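Local coordinates for protein mandelate racemase / muconate lactonizing enzyme (Burkholderia pseudomallei, PDB 2POD) that is of uncertain function but belongs to the mandelate racemase/muconate lactonizing branch of the enolase superfamily and probably acts as a metal-dependent lyase or a related enzyme, at residues Pro13-Asn18 with Arg391-Val396; Glu49-Arg54 with Lys68-Tyr73; His158-Leu163 with Phe204-Arg209; Pro182-Ser187 with His222-Leu227; Met293-Trp298 with Ala320-Thr325. All coordinates share one frame; numbering follows the deposited sequence.

Interaction 1: residues Pro13-Asn18 with Arg391-Val396; sequences PEEFPN and RLTIAV
Glu14 N donates to Thr393 O at 3.1 Å, and the donor lies almost on the extension of the carbonyl bond (C=O...N 179°). Glu15 supplies a second bond: a bend at chi2 (-93°) turns CD toward Leu392 and Thr393, and OE1 accepts weakly from Thr393 N at 2.8 Å, with only 120° at the hydrogen. The same OE1 lies 3.0 Å from Thr393 O, an approach of two acceptors that would be expected to oppose the bond. Thr393 O also receives a CA-H...O contact from Pro13 CA.

Apolar contacts accompany these bonds. Pro13, whose ring has no amide hydrogen to place, sets CB against Leu392 CD2 (3.8 Å) and against Ile394 CG1 (3.9 Å). The branched end of Leu392 suits it for several neighbours at once: CD2 also meets the edge of the Phe16 ring at CE2, while CG lies against the aliphatic CG of Glu15. Glu14 contributes CG beside Thr393 CB (3.7 Å).

Pro13 and Ile394 form a non-hydrogen-bonded antiparallel pair, and a type I turn from Pro13 to Phe16 then leads the chain off the sheet. Here strand 5-13 receives strand 394-400 as the outermost strand, within this chain, of a four-stranded antiparallel sheet, so the C-terminal strand completes the N-terminal capping domain of the enolase superfamily.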
# COMPACT_ATOMS: atom_id res chain seq x y z
N PRO B 13 31.29 34.44 20.87
CA PRO B 13 32.33 35.30 20.31
C PRO B 13 31.82 36.11 19.13
O PRO B 13 31.26 35.54 18.19
CB PRO B 13 33.41 34.30 19.86
CG PRO B 13 32.71 32.97 19.71
CD PRO B 13 31.39 33.04 20.40
N GLU B 14 31.98 37.43 19.17
CA GLU B 14 31.44 38.28 18.10
C GLU B 14 32.19 38.24 16.77
O GLU B 14 31.66 38.66 15.74
CB GLU B 14 31.15 39.72 18.54
CG GLU B 14 32.11 40.32 19.53
CD GLU B 14 31.81 41.79 19.79
OE1 GLU B 14 30.78 42.09 20.42
OE2 GLU B 14 32.62 42.63 19.34
N GLU B 15 33.40 37.69 16.78
CA GLU B 15 34.13 37.40 15.55
C GLU B 15 33.54 36.23 14.78
O GLU B 15 33.63 36.18 13.54
CB GLU B 15 35.62 37.16 15.82
CG GLU B 15 35.95 36.67 17.23
CD GLU B 15 36.29 37.80 18.19
OE1 GLU B 15 35.55 37.98 19.18
OE2 GLU B 15 37.30 38.51 17.96
N PHE B 16 32.94 35.28 15.50
CA PHE B 16 32.17 34.19 14.89
C PHE B 16 30.74 34.17 15.45
O PHE B 16 30.44 33.37 16.34
CB PHE B 16 32.86 32.84 15.10
CG PHE B 16 34.36 32.89 14.93
CD1 PHE B 16 34.93 32.91 13.66
CD2 PHE B 16 35.19 32.93 16.05
CE1 PHE B 16 36.31 32.97 13.50
CE2 PHE B 16 36.58 32.98 15.90
CZ PHE B 16 37.14 33.00 14.62
N PRO B 17 29.87 35.06 14.95
CA PRO B 17 28.58 35.31 15.61
C PRO B 17 27.55 34.18 15.48
O PRO B 17 26.55 34.18 16.20
CB PRO B 17 28.09 36.61 14.96
CG PRO B 17 28.74 36.63 13.62
CD PRO B 17 30.05 35.91 13.76
N ASN B 18 27.78 33.22 14.58
CA ASN B 18 26.94 32.02 14.52
C ASN B 18 27.26 30.98 15.59
O ASN B 18 26.46 30.08 15.85
CB ASN B 18 27.00 31.39 13.13
CG ASN B 18 26.25 32.18 12.08
OD1 ASN B 18 26.71 32.32 10.95
ND2 ASN B 18 25.07 32.68 12.45
N ARG B 391 41.93 36.82 23.77
CA ARG B 391 42.13 36.81 22.31
C ARG B 391 40.87 37.21 21.55
O ARG B 391 40.94 37.84 20.49
CB ARG B 391 42.60 35.43 21.83
CG ARG B 391 43.56 34.71 22.76
CD ARG B 391 43.34 33.21 22.72
NE ARG B 391 44.16 32.57 21.70
CZ ARG B 391 45.31 31.94 21.93
NH1 ARG B 391 45.98 31.39 20.93
NH2 ARG B 391 45.80 31.86 23.16
N LEU B 392 39.72 36.83 22.10
CA LEU B 392 38.43 37.01 21.43
C LEU B 392 37.52 37.86 22.30
O LEU B 392 37.52 37.75 23.52
CB LEU B 392 37.78 35.65 21.18
CG LEU B 392 37.93 34.94 19.83
CD1 LEU B 392 39.38 34.67 19.42
CD2 LEU B 392 37.12 33.66 19.84
N THR B 393 36.73 38.72 21.65
CA THR B 393 35.65 39.44 22.33
C THR B 393 34.45 38.51 22.52
O THR B 393 33.74 38.20 21.57
CB THR B 393 35.22 40.69 21.55
OG1 THR B 393 36.35 41.27 20.90
CG2 THR B 393 34.55 41.70 22.47
N ILE B 394 34.22 38.08 23.76
CA ILE B 394 33.26 37.02 24.04
C ILE B 394 32.18 37.52 25.00
O ILE B 394 32.46 37.89 26.15
CB ILE B 394 33.97 35.74 24.58
CG1 ILE B 394 34.78 35.07 23.47
CG2 ILE B 394 32.95 34.74 25.14
CD1 ILE B 394 35.75 34.00 23.94
N ALA B 395 30.94 37.53 24.52
CA ALA B 395 29.80 37.83 25.38
C ALA B 395 29.44 36.60 26.21
O ALA B 395 29.01 35.58 25.67
CB ALA B 395 28.62 38.31 24.55
N VAL B 396 29.63 36.70 27.52
CA VAL B 396 29.35 35.59 28.42
C VAL B 396 28.01 35.76 29.13
O VAL B 396 27.55 36.87 29.34
CB VAL B 396 30.48 35.34 29.45
CG1 VAL B 396 31.76 34.91 28.76
CG2 VAL B 396 30.73 36.58 30.32

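Interaction 2: residues Glu49-Arg54 with Lys68-Tyr73; sequences EWAANR and KRLSGY
The indole of Trp50 turns its edge to Leu70, whose O lies near the ring plane and 3.4 Å from CZ3, while Arg54 CD rests over the rim of one indole face. The Arg54 guanidinium has Arg69 CB and NE over one face. At the edge of the Arg69 guanidinium, in plane, sits Arg54 O.

That carbonyl is gripped end-on by two nitrogens, Arg69 NH1 at 2.8 Å and NH2 at 2.9 Å, the latter on a lone pair, the former tilted 31° from the carbonyl plane. It lies near the C-terminal end of helix 40-55, whose partial negative charge probably welcomes a cation. Arg54 NH1 answers with a weak bond to Arg69 O (2.9 Å). The two guanidinium planes stand 47° apart, and Arg54 NE comes within 3.8 Å of Arg69 NH2; the carbonyl oxygens each guanidinium binds presumably ease this repulsion. Leu70 CD2 touches Ala51 CB, small enough for close approach, and Arg54 CB.

Helix 40-55 packs against the last part of helix 63-69 and the turn that follows. Leu89 of helix 81-101 packs on both Ala51 and Leu70, Asn86 bonds Leu70 O, and beyond Gly72 Tyr73 OH bonds Glu272 of a second subunit.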
# COMPACT_ATOMS: atom_id res chain seq x y z
N GLU B 49 16.87 30.40 29.89
CA GLU B 49 15.44 30.54 30.19
C GLU B 49 14.79 29.30 30.80
O GLU B 49 13.95 29.40 31.70
CB GLU B 49 14.66 31.01 28.97
CG GLU B 49 13.28 31.57 29.27
CD GLU B 49 12.53 31.99 28.02
OE1 GLU B 49 11.60 32.81 28.14
OE2 GLU B 49 12.89 31.53 26.91
N TRP B 50 15.15 28.12 30.30
CA TRP B 50 14.41 26.90 30.63
C TRP B 50 15.31 25.72 30.99
O TRP B 50 15.07 25.04 31.99
CB TRP B 50 13.47 26.53 29.48
CG TRP B 50 12.54 25.41 29.80
CD1 TRP B 50 11.36 25.49 30.48
CD2 TRP B 50 12.70 24.03 29.44
NE1 TRP B 50 10.78 24.24 30.57
CE2 TRP B 50 11.58 23.33 29.94
CE3 TRP B 50 13.69 23.32 28.75
CZ2 TRP B 50 11.42 21.96 29.76
CZ3 TRP B 50 13.53 21.96 28.57
CH2 TRP B 50 12.40 21.29 29.08
N ALA B 51 16.34 25.49 30.18
CA ALA B 51 17.13 24.26 30.21
C ALA B 51 18.08 24.19 31.40
O ALA B 51 18.35 23.12 31.94
CB ALA B 51 17.91 24.11 28.92
N ALA B 52 18.60 25.35 31.80
CA ALA B 52 19.60 25.44 32.87
C ALA B 52 19.03 25.04 34.23
O ALA B 52 19.71 24.36 35.00
CB ALA B 52 20.14 26.83 32.93
N ASN B 53 17.79 25.43 34.50
CA ASN B 53 17.11 25.08 35.74
C ASN B 53 16.73 23.60 35.84
O ASN B 53 16.56 23.07 36.95
CB ASN B 53 15.87 25.96 35.94
CG ASN B 53 16.22 27.44 36.02
OD1 ASN B 53 17.13 27.84 36.75
ND2 ASN B 53 15.49 28.25 35.26
N ARG B 54 16.62 22.93 34.69
CA ARG B 54 16.34 21.50 34.66
C ARG B 54 17.61 20.69 34.92
O ARG B 54 17.54 19.50 35.22
CB ARG B 54 15.73 21.11 33.31
CG ARG B 54 14.36 21.72 33.05
CD ARG B 54 13.40 20.67 32.53
NE ARG B 54 12.71 19.97 33.61
CZ ARG B 54 11.89 18.94 33.44
NH1 ARG B 54 11.65 18.46 32.22
NH2 ARG B 54 11.31 18.37 34.49
N LYS B 68 15.95 13.26 27.54
CA LYS B 68 14.51 13.09 27.60
C LYS B 68 13.81 14.20 28.38
O LYS B 68 12.76 14.70 27.96
CB LYS B 68 14.16 11.69 28.14
CG LYS B 68 12.66 11.42 28.37
CD LYS B 68 11.87 11.36 27.08
CE LYS B 68 10.39 11.09 27.34
NZ LYS B 68 10.13 9.69 27.78
N ARG B 69 14.39 14.61 29.51
CA ARG B 69 13.89 15.72 30.32
C ARG B 69 13.91 17.08 29.61
O ARG B 69 12.99 17.89 29.76
CB ARG B 69 14.63 15.78 31.65
CG ARG B 69 14.11 14.79 32.70
CD ARG B 69 14.97 14.80 33.96
NE ARG B 69 14.68 15.96 34.80
CZ ARG B 69 15.49 17.00 34.95
NH1 ARG B 69 16.66 17.04 34.33
NH2 ARG B 69 15.12 18.01 35.72
N LEU B 70 14.96 17.31 28.82
CA LEU B 70 15.12 18.58 28.10
C LEU B 70 14.34 18.65 26.79
O LEU B 70 14.29 19.71 26.15
CB LEU B 70 16.61 18.85 27.81
CG LEU B 70 17.55 19.23 28.95
CD1 LEU B 70 18.90 19.62 28.37
CD2 LEU B 70 17.00 20.37 29.79
N SER B 71 13.74 17.53 26.39
CA SER B 71 12.80 17.50 25.28
C SER B 71 11.50 18.16 25.71
O SER B 71 10.66 17.54 26.37
CB SER B 71 12.54 16.06 24.83
OG SER B 71 12.55 15.98 23.42
N GLY B 72 11.35 19.43 25.36
CA GLY B 72 10.27 20.26 25.90
C GLY B 72 9.03 20.18 25.04
O GLY B 72 8.98 19.41 24.07
N TYR B 73 8.03 20.99 25.38
CA TYR B 73 6.69 20.87 24.82
C TYR B 73 6.59 21.21 23.33
O TYR B 73 5.75 20.66 22.63
CB TYR B 73 5.69 21.71 25.64
CG TYR B 73 4.24 21.43 25.32
CD1 TYR B 73 3.72 20.14 25.45
CD2 TYR B 73 3.39 22.44 24.88
CE1 TYR B 73 2.38 19.87 25.16
CE2 TYR B 73 2.05 22.18 24.58
CZ TYR B 73 1.56 20.89 24.72
OH TYR B 73 0.25 20.62 24.43

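Interaction 3: residues His158-Leu163 with Phe204-Arg209; sequences HRADEL and FEKIRR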
# COMPACT_ATOMS: atom_id res chain seq x y z
N HIS B 158 35.30 28.55 -10.28
CA HIS B 158 36.04 29.10 -11.41
C HIS B 158 37.15 28.19 -11.93
O HIS B 158 37.25 27.96 -13.13
CB HIS B 158 36.58 30.50 -11.07
CG HIS B 158 35.53 31.43 -10.55
ND1 HIS B 158 34.44 31.82 -11.30
CD2 HIS B 158 35.39 32.04 -9.34
CE1 HIS B 158 33.69 32.64 -10.58
NE2 HIS B 158 34.24 32.78 -9.39
N ARG B 159 38.03 27.69 -10.91
CA ARG B 159 39.24 26.90 -11.19
C ARG B 159 39.12 25.51 -10.55
O ARG B 159 39.95 25.11 -9.73
CB ARG B 159 40.51 27.62 -10.67
CG ARG B 159 40.42 29.16 -10.63
CD ARG B 159 41.61 29.80 -9.91
NE ARG B 159 41.50 29.83 -8.44
CZ ARG B 159 40.66 30.60 -7.73
NH1 ARG B 159 39.80 31.42 -8.35
NH2 ARG B 159 40.65 30.55 -6.40
N ALA B 160 38.01 24.70 -10.96
CA ALA B 160 37.66 23.51 -10.19
C ALA B 160 38.61 22.34 -10.46
O ALA B 160 38.80 21.47 -9.59
CB ALA B 160 36.22 23.12 -10.46
N ASP B 161 39.19 22.32 -11.65
CA ASP B 161 40.29 21.41 -12.00
C ASP B 161 41.50 21.53 -11.07
O ASP B 161 42.06 20.52 -10.64
CB ASP B 161 40.71 21.55 -13.47
CG ASP B 161 40.57 22.98 -14.01
OD1 ASP B 161 40.68 23.95 -13.23
OD2 ASP B 161 40.36 23.13 -15.23
N GLU B 162 41.87 22.77 -10.75
CA GLU B 162 43.04 23.06 -9.92
C GLU B 162 42.83 22.63 -8.47
O GLU B 162 43.74 22.07 -7.85
CB GLU B 162 43.37 24.56 -9.97
CG GLU B 162 44.41 24.93 -11.02
CD GLU B 162 44.11 26.26 -11.70
OE1 GLU B 162 44.25 27.31 -11.04
OE2 GLU B 162 43.74 26.24 -12.89
N LEU B 163 41.63 22.87 -7.95
CA LEU B 163 41.28 22.55 -6.56
C LEU B 163 41.26 21.04 -6.33
O LEU B 163 41.71 20.55 -5.29
CB LEU B 163 39.93 23.18 -6.21
CG LEU B 163 39.13 22.72 -5.00
CD1 LEU B 163 39.81 23.11 -3.69
CD2 LEU B 163 37.76 23.32 -5.08
N PHE B 204 31.66 20.39 -12.83
CA PHE B 204 31.77 18.93 -12.85
C PHE B 204 32.65 18.40 -13.98
O PHE B 204 33.34 17.40 -13.80
CB PHE B 204 30.39 18.25 -12.86
CG PHE B 204 29.58 18.52 -11.62
CD1 PHE B 204 29.80 17.78 -10.46
CD2 PHE B 204 28.63 19.53 -11.61
CE1 PHE B 204 29.07 18.04 -9.31
CE2 PHE B 204 27.90 19.80 -10.46
CZ PHE B 204 28.12 19.06 -9.30
N GLU B 205 32.60 19.07 -15.13
CA GLU B 205 33.39 18.66 -16.29
C GLU B 205 34.88 18.94 -16.12
O GLU B 205 35.72 18.13 -16.53
CB GLU B 205 32.87 19.31 -17.57
CG GLU B 205 33.40 18.68 -18.86
CD GLU B 205 32.36 18.59 -19.96
OE1 GLU B 205 32.59 17.83 -20.93
OE2 GLU B 205 31.31 19.27 -19.86
N LYS B 206 35.20 20.08 -15.50
CA LYS B 206 36.57 20.48 -15.19
C LYS B 206 37.31 19.43 -14.37
O LYS B 206 38.43 19.04 -14.72
CB LYS B 206 36.60 21.83 -14.48
CG LYS B 206 36.68 23.02 -15.43
CD LYS B 206 36.52 24.35 -14.70
CE LYS B 206 37.11 25.50 -15.52
NZ LYS B 206 36.22 25.94 -16.63
N ILE B 207 36.69 18.96 -13.29
CA ILE B 207 37.30 17.95 -12.44
C ILE B 207 37.26 16.53 -13.02
O ILE B 207 38.09 15.69 -12.68
CB ILE B 207 36.84 18.02 -10.94
CG1 ILE B 207 35.83 16.94 -10.57
CG2 ILE B 207 36.30 19.38 -10.58
CD1 ILE B 207 36.41 15.95 -9.61
N ARG B 208 36.30 16.29 -13.92
CA ARG B 208 36.26 15.06 -14.71
C ARG B 208 37.49 14.93 -15.61
O ARG B 208 38.07 13.85 -15.72
CB ARG B 208 34.97 15.00 -15.54
CG ARG B 208 34.28 13.64 -15.55
CD ARG B 208 34.23 13.01 -16.95
NE ARG B 208 33.53 13.85 -17.92
CZ ARG B 208 32.24 13.76 -18.23
NH1 ARG B 208 31.47 12.85 -17.64
NH2 ARG B 208 31.71 14.57 -19.13
N ARG B 209 37.90 16.04 -16.22
CA ARG B 209 39.12 16.08 -17.03
C ARG B 209 40.40 16.02 -16.20
O ARG B 209 41.37 15.37 -16.60
CB ARG B 209 39.12 17.31 -17.94
CG ARG B 209 38.74 17.01 -19.37
CD ARG B 209 37.24 17.19 -19.59
NE ARG B 209 36.87 17.02 -21.00
CZ ARG B 209 36.83 18.00 -21.90
NH1 ARG B 209 36.48 17.74 -23.15
NH2 ARG B 209 37.14 19.25 -21.55
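Asp161 and Lys206 touch without a hydrogen bond across the contact, and the shortest sound polar bond is internal to one helix: Arg209 N donates to Glu205 O at 3.0 Å, holding the turn that carries Lys206. From that turn the Lys206 chain runs extended through CD and CE and bends at chi4 (78°), which places NZ. Its methylenes do the touching: CG lies 3.7 Å from Asp161 OD2, and CE approaches His158 O to 3.4 Å. NZ itself stays 5.2 Å from Asp161 OD2, so any attraction between the opposite charges is probably weak. A long, flexible lysine suits this partly exposed position, since its carbons can cover the neighbouring backbone.

Helices 160-170 and 202-210 are successive outer helices of the enolase-type barrel, each following a strand and crossing over to the next parallel one. On the side facing the barrel the contact becomes apolar and close. Ala160, with its small side chain, lets the helices approach, and Ala160 CB meets Ile207 CG2 at 3.7 Å. Ile207 CG2 also lies 3.4 Å from Ala160 O, and the Ile207 side chain packs on Val217 of strand 216-220.

Interaction 4: residues Pro182-Ser187 with His222-Leu227; sequences PYAEAS and HSLWNL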
# COMPACT_ATOMS: atom_id res chain seq x y z
N PRO B 182 23.31 29.64 -6.80
CA PRO B 182 22.91 31.01 -7.16
C PRO B 182 21.70 31.09 -8.09
O PRO B 182 21.09 32.16 -8.23
CB PRO B 182 24.15 31.59 -7.86
CG PRO B 182 25.23 30.57 -7.69
CD PRO B 182 24.54 29.27 -7.51
N TYR B 183 21.34 29.97 -8.71
CA TYR B 183 20.23 29.93 -9.66
C TYR B 183 18.87 29.73 -8.99
O TYR B 183 17.83 29.97 -9.61
CB TYR B 183 20.51 28.93 -10.78
CG TYR B 183 21.84 29.19 -11.45
CD1 TYR B 183 22.93 28.35 -11.25
CD2 TYR B 183 22.02 30.31 -12.27
CE1 TYR B 183 24.16 28.61 -11.85
CE2 TYR B 183 23.24 30.58 -12.87
CZ TYR B 183 24.31 29.72 -12.66
OH TYR B 183 25.52 29.98 -13.26
N ALA B 184 18.89 29.32 -7.73
CA ALA B 184 17.68 29.10 -6.94
C ALA B 184 16.89 30.37 -6.62
O ALA B 184 15.66 30.38 -6.73
CB ALA B 184 18.01 28.36 -5.66
N GLU B 185 17.60 31.44 -6.24
CA GLU B 185 16.97 32.64 -5.67
C GLU B 185 16.20 33.49 -6.67
O GLU B 185 15.29 34.23 -6.29
CB GLU B 185 17.99 33.49 -4.89
CG GLU B 185 19.30 33.78 -5.64
CD GLU B 185 19.44 35.23 -6.06
OE1 GLU B 185 19.26 36.13 -5.21
OE2 GLU B 185 19.75 35.48 -7.25
N ALA B 186 16.56 33.38 -7.95
CA ALA B 186 15.86 34.08 -9.03
C ALA B 186 14.43 33.57 -9.24
O ALA B 186 13.55 34.33 -9.66
CB ALA B 186 16.65 33.97 -10.33
N SER B 187 14.20 32.30 -8.94
CA SER B 187 12.94 31.63 -9.25
C SER B 187 12.30 30.95 -8.04
O SER B 187 11.35 30.18 -8.20
CB SER B 187 13.16 30.61 -10.37
OG SER B 187 14.06 29.60 -9.95
N HIS B 222 21.58 22.49 -0.58
CA HIS B 222 21.11 23.39 0.49
C HIS B 222 19.60 23.53 0.67
O HIS B 222 19.15 24.56 1.18
CB HIS B 222 21.79 24.76 0.41
CG HIS B 222 23.20 24.77 0.89
ND1 HIS B 222 24.26 25.12 0.08
CD2 HIS B 222 23.74 24.49 2.11
CE1 HIS B 222 25.38 25.05 0.78
NE2 HIS B 222 25.09 24.66 2.00
N SER B 223 18.85 22.51 0.27
CA SER B 223 17.37 22.49 0.35
C SER B 223 16.67 23.57 -0.50
O SER B 223 15.56 24.00 -0.18
CB SER B 223 16.88 22.55 1.81
OG SER B 223 17.49 21.57 2.62
N LEU B 224 17.32 23.99 -1.58
CA LEU B 224 16.95 25.23 -2.28
C LEU B 224 15.95 24.97 -3.41
O LEU B 224 15.32 25.90 -3.91
CB LEU B 224 18.19 25.95 -2.81
CG LEU B 224 19.11 26.66 -1.81
CD1 LEU B 224 20.38 27.15 -2.49
CD2 LEU B 224 18.39 27.81 -1.12
N TRP B 225 15.81 23.72 -3.80
CA TRP B 225 15.06 23.38 -5.00
C TRP B 225 13.75 22.69 -4.68
O TRP B 225 13.66 21.90 -3.75
CB TRP B 225 15.93 22.55 -5.93
CG TRP B 225 17.10 23.33 -6.46
CD1 TRP B 225 18.40 23.25 -6.03
CD2 TRP B 225 17.08 24.32 -7.48
NE1 TRP B 225 19.18 24.12 -6.75
CE2 TRP B 225 18.40 24.80 -7.64
CE3 TRP B 225 16.06 24.86 -8.30
CZ2 TRP B 225 18.73 25.79 -8.58
CZ3 TRP B 225 16.40 25.84 -9.23
CH2 TRP B 225 17.72 26.29 -9.36
N ASN B 226 12.73 23.00 -5.46
CA ASN B 226 11.50 22.23 -5.42
C ASN B 226 11.52 21.16 -6.50
O ASN B 226 12.54 20.99 -7.16
CB ASN B 226 10.29 23.15 -5.54
CG ASN B 226 10.05 23.93 -4.28
OD1 ASN B 226 9.39 23.46 -3.34
ND2 ASN B 226 10.59 25.15 -4.23
N LEU B 227 10.41 20.43 -6.65
CA LEU B 227 10.48 19.13 -7.30
C LEU B 227 10.88 19.07 -8.78
O LEU B 227 11.87 18.42 -9.10
CB LEU B 227 9.27 18.24 -6.96
CG LEU B 227 9.38 16.79 -7.42
CD1 LEU B 227 10.23 15.94 -6.49
CD2 LEU B 227 7.99 16.21 -7.57
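Ala184 lies over one face of the Trp225 indole. Its CA sits 4.1 Å from the centroid of the six-membered ring, 26° off the normal, a CH-pi contact, while CB is 3.9 Å above the plane but displaced toward the rim. A chi1 of -65° sets Trp225 CG beside its own backbone N and anti to the carbonyl carbon; the far end of the indole does the touching. CH2 comes within 3.6 Å of Tyr183 C, and CZ2 within 3.6 Å of Ala184 N. A broad flat ring is well fitted to lie against a stretch of backbone, and a residue as small as alanine lets it come so close.

Both segments belong to the connections that follow barrel strands at their C-terminal ends, 174-177 and 216-220, the end at which enolase-superfamily barrels hold their metal. The second connection follows directly on the sodium ligand Glu220, whose OE2 accepts from His222 N.

Leu224 has its CG placed as in Trp225, anti to the carbonyl carbon (chi1 -73°), but meets the helix mainly through CB, 3.7 Å from Ala184 CB, with CD1 a little farther off. Tyr183 offers its CB to Trp225 CH2 at 4.1 Å, while its side chain leads off and packs on Asp196 and Arg199 of helix 194-200. Ser187 directs OG to Tyr191 O.

Interaction 5: residues Met293-Trp298 with Ala320-Thr325; sequences MLDISW and APHDCT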
# COMPACT_ATOMS: atom_id res chain seq x y z
N MSE B 293 22.62 11.53 6.79
CA MSE B 293 23.43 12.63 7.30
C MSE B 293 22.83 13.25 8.53
O MSE B 293 21.62 13.18 8.74
CB MSE B 293 23.67 13.69 6.24
CG MSE B 293 25.12 14.11 6.17
SE MSE B 293 25.51 15.89 5.53
CE MSE B 293 23.70 16.60 5.48
N LEU B 294 23.68 13.89 9.31
CA LEU B 294 23.48 14.02 10.74
C LEU B 294 24.39 15.15 11.18
O LEU B 294 25.58 15.11 10.92
CB LEU B 294 23.94 12.72 11.41
CG LEU B 294 23.40 12.27 12.77
CD1 LEU B 294 21.96 12.66 12.90
CD2 LEU B 294 23.54 10.78 12.90
N ASP B 295 23.85 16.15 11.85
CA ASP B 295 24.68 17.10 12.58
C ASP B 295 24.41 16.97 14.07
O ASP B 295 23.30 17.23 14.51
CB ASP B 295 24.39 18.53 12.11
CG ASP B 295 25.35 19.55 12.69
OD1 ASP B 295 25.36 19.75 13.93
OD2 ASP B 295 26.10 20.18 11.91
N ILE B 296 25.44 16.61 14.85
CA ILE B 296 25.25 16.39 16.29
C ILE B 296 24.86 17.62 17.12
O ILE B 296 24.29 17.49 18.19
CB ILE B 296 26.39 15.54 16.97
CG1 ILE B 296 27.48 16.40 17.61
CG2 ILE B 296 26.89 14.40 16.07
CD1 ILE B 296 28.52 16.92 16.67
N SER B 297 25.13 18.82 16.60
CA SER B 297 24.68 20.04 17.26
C SER B 297 23.27 20.49 16.85
O SER B 297 22.74 21.43 17.45
CB SER B 297 25.67 21.16 17.03
OG SER B 297 25.62 21.61 15.68
N TRP B 298 22.68 19.85 15.85
CA TRP B 298 21.35 20.22 15.38
C TRP B 298 20.32 19.12 15.60
O TRP B 298 19.12 19.38 15.49
CB TRP B 298 21.34 20.63 13.89
CG TRP B 298 22.25 21.79 13.54
CD1 TRP B 298 22.73 22.75 14.39
CD2 TRP B 298 22.78 22.10 12.25
NE1 TRP B 298 23.53 23.63 13.71
CE2 TRP B 298 23.57 23.26 12.39
CE3 TRP B 298 22.66 21.52 10.98
CZ2 TRP B 298 24.25 23.85 11.32
CZ3 TRP B 298 23.33 22.10 9.91
CH2 TRP B 298 24.12 23.25 10.08
N ALA B 320 27.03 9.73 7.60
CA ALA B 320 28.09 10.72 7.43
C ALA B 320 27.81 11.94 8.30
O ALA B 320 26.95 12.76 7.95
CB ALA B 320 28.22 11.12 5.96
N PRO B 321 28.50 12.08 9.44
CA PRO B 321 28.32 13.24 10.31
C PRO B 321 28.79 14.58 9.71
O PRO B 321 29.84 14.65 9.07
CB PRO B 321 29.13 12.89 11.56
CG PRO B 321 29.31 11.40 11.48
CD PRO B 321 29.45 11.11 10.03
N HIS B 322 27.97 15.61 9.93
CA HIS B 322 28.17 16.96 9.41
C HIS B 322 29.13 17.72 10.32
O HIS B 322 28.97 17.71 11.55
CB HIS B 322 26.82 17.69 9.39
CG HIS B 322 26.85 19.03 8.72
ND1 HIS B 322 26.37 20.17 9.32
CD2 HIS B 322 27.30 19.40 7.50
CE1 HIS B 322 26.51 21.19 8.50
NE2 HIS B 322 27.08 20.75 7.39
N ASP B 323 30.11 18.39 9.72
CA ASP B 323 30.74 19.55 10.35
C ASP B 323 30.46 20.83 9.59
O ASP B 323 29.37 21.40 9.73
CB ASP B 323 32.25 19.34 10.55
CG ASP B 323 32.95 20.58 11.11
OD1 ASP B 323 32.46 21.16 12.12
OD2 ASP B 323 33.97 20.99 10.51
N CYS B 324 31.43 21.28 8.78
CA CYS B 324 31.53 22.66 8.29
C CYS B 324 31.24 23.79 9.30
O CYS B 324 30.83 24.88 8.91
CB CYS B 324 30.70 22.83 7.01
SG CYS B 324 31.18 24.19 5.92
N THR B 325 31.43 23.53 10.59
CA THR B 325 31.04 24.49 11.63
C THR B 325 32.17 24.72 12.62
O THR B 325 33.30 24.96 12.21
CB THR B 325 29.71 24.11 12.34
OG1 THR B 325 29.81 22.80 12.89
CG2 THR B 325 28.54 24.16 11.36
O HOH W 1 27.12 22.32 13.78
O HOH W 2 27.81 16.16 13.44
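Asp295 OD2 accepts, through its anti lone pair, from His322 ND1 at 2.6 Å, with OD2 17° out of the imidazole plane; the ring and carboxylate planes stand 57° apart. This His-carboxylate pair sits at the C-terminal ends of parallel strands 289-294 and 319-321, joined by a beta-alpha-beta crossover through helix 301-314, and recalls the His-Asp pair of mandelate racemase. The backbone reinforces it, since His322 N donates to Leu294 O at 2.6 Å.

Aspartate suits its place because its second oxygen is also held: Asp295 OD1 accepts from Ser297 N (2.8 Å), an Asx turn, and from Ser297 OG (2.6 Å), two bonds that fix the carboxylate's rotation. Water 1 donates to Asp295 OD2 and bonds Thr325 OG1, its approach to Ser297 OG being doubtfully short, while water 2 accepts from Ile296 N and donates to His322 O.

Outside this network come the aromatic contacts. Trp298 meets the edge of the imidazole, its CH2 lying 3.5 Å from His322 CE1 with the planes oblique at 46°, and Asp295 OD2 lies above one face of the indole near the rim. Trp298 NE1 bonds Phe37 O. The selenomethionine Met293 brings SE obliquely within 4.4 Å of His322 CD2.

In the fold
Interaction 5 occupies the middle of the chain, its centre about 2 Å from the chain's own; the His322 side chain is about 3 Å from a bound sodium ion, consistent with the site formed by Glu220, Glu246 and Glu272. Interaction 4 lies 22 Å away by centres, yet its nearest atoms come within about 7 Å, and its Leu224 side chain is about 11 Å from a sodium ion. Interaction 3 alternates with it along the chain, farther out on the barrel. Interaction 1 encloses the other four in sequence and comes within about 7 Å of interaction 5 at nearest atoms. Interaction 2, 48 Å from interaction 3 by centres, reaches the metal-site residue Glu272 of a second subunit through Tyr73.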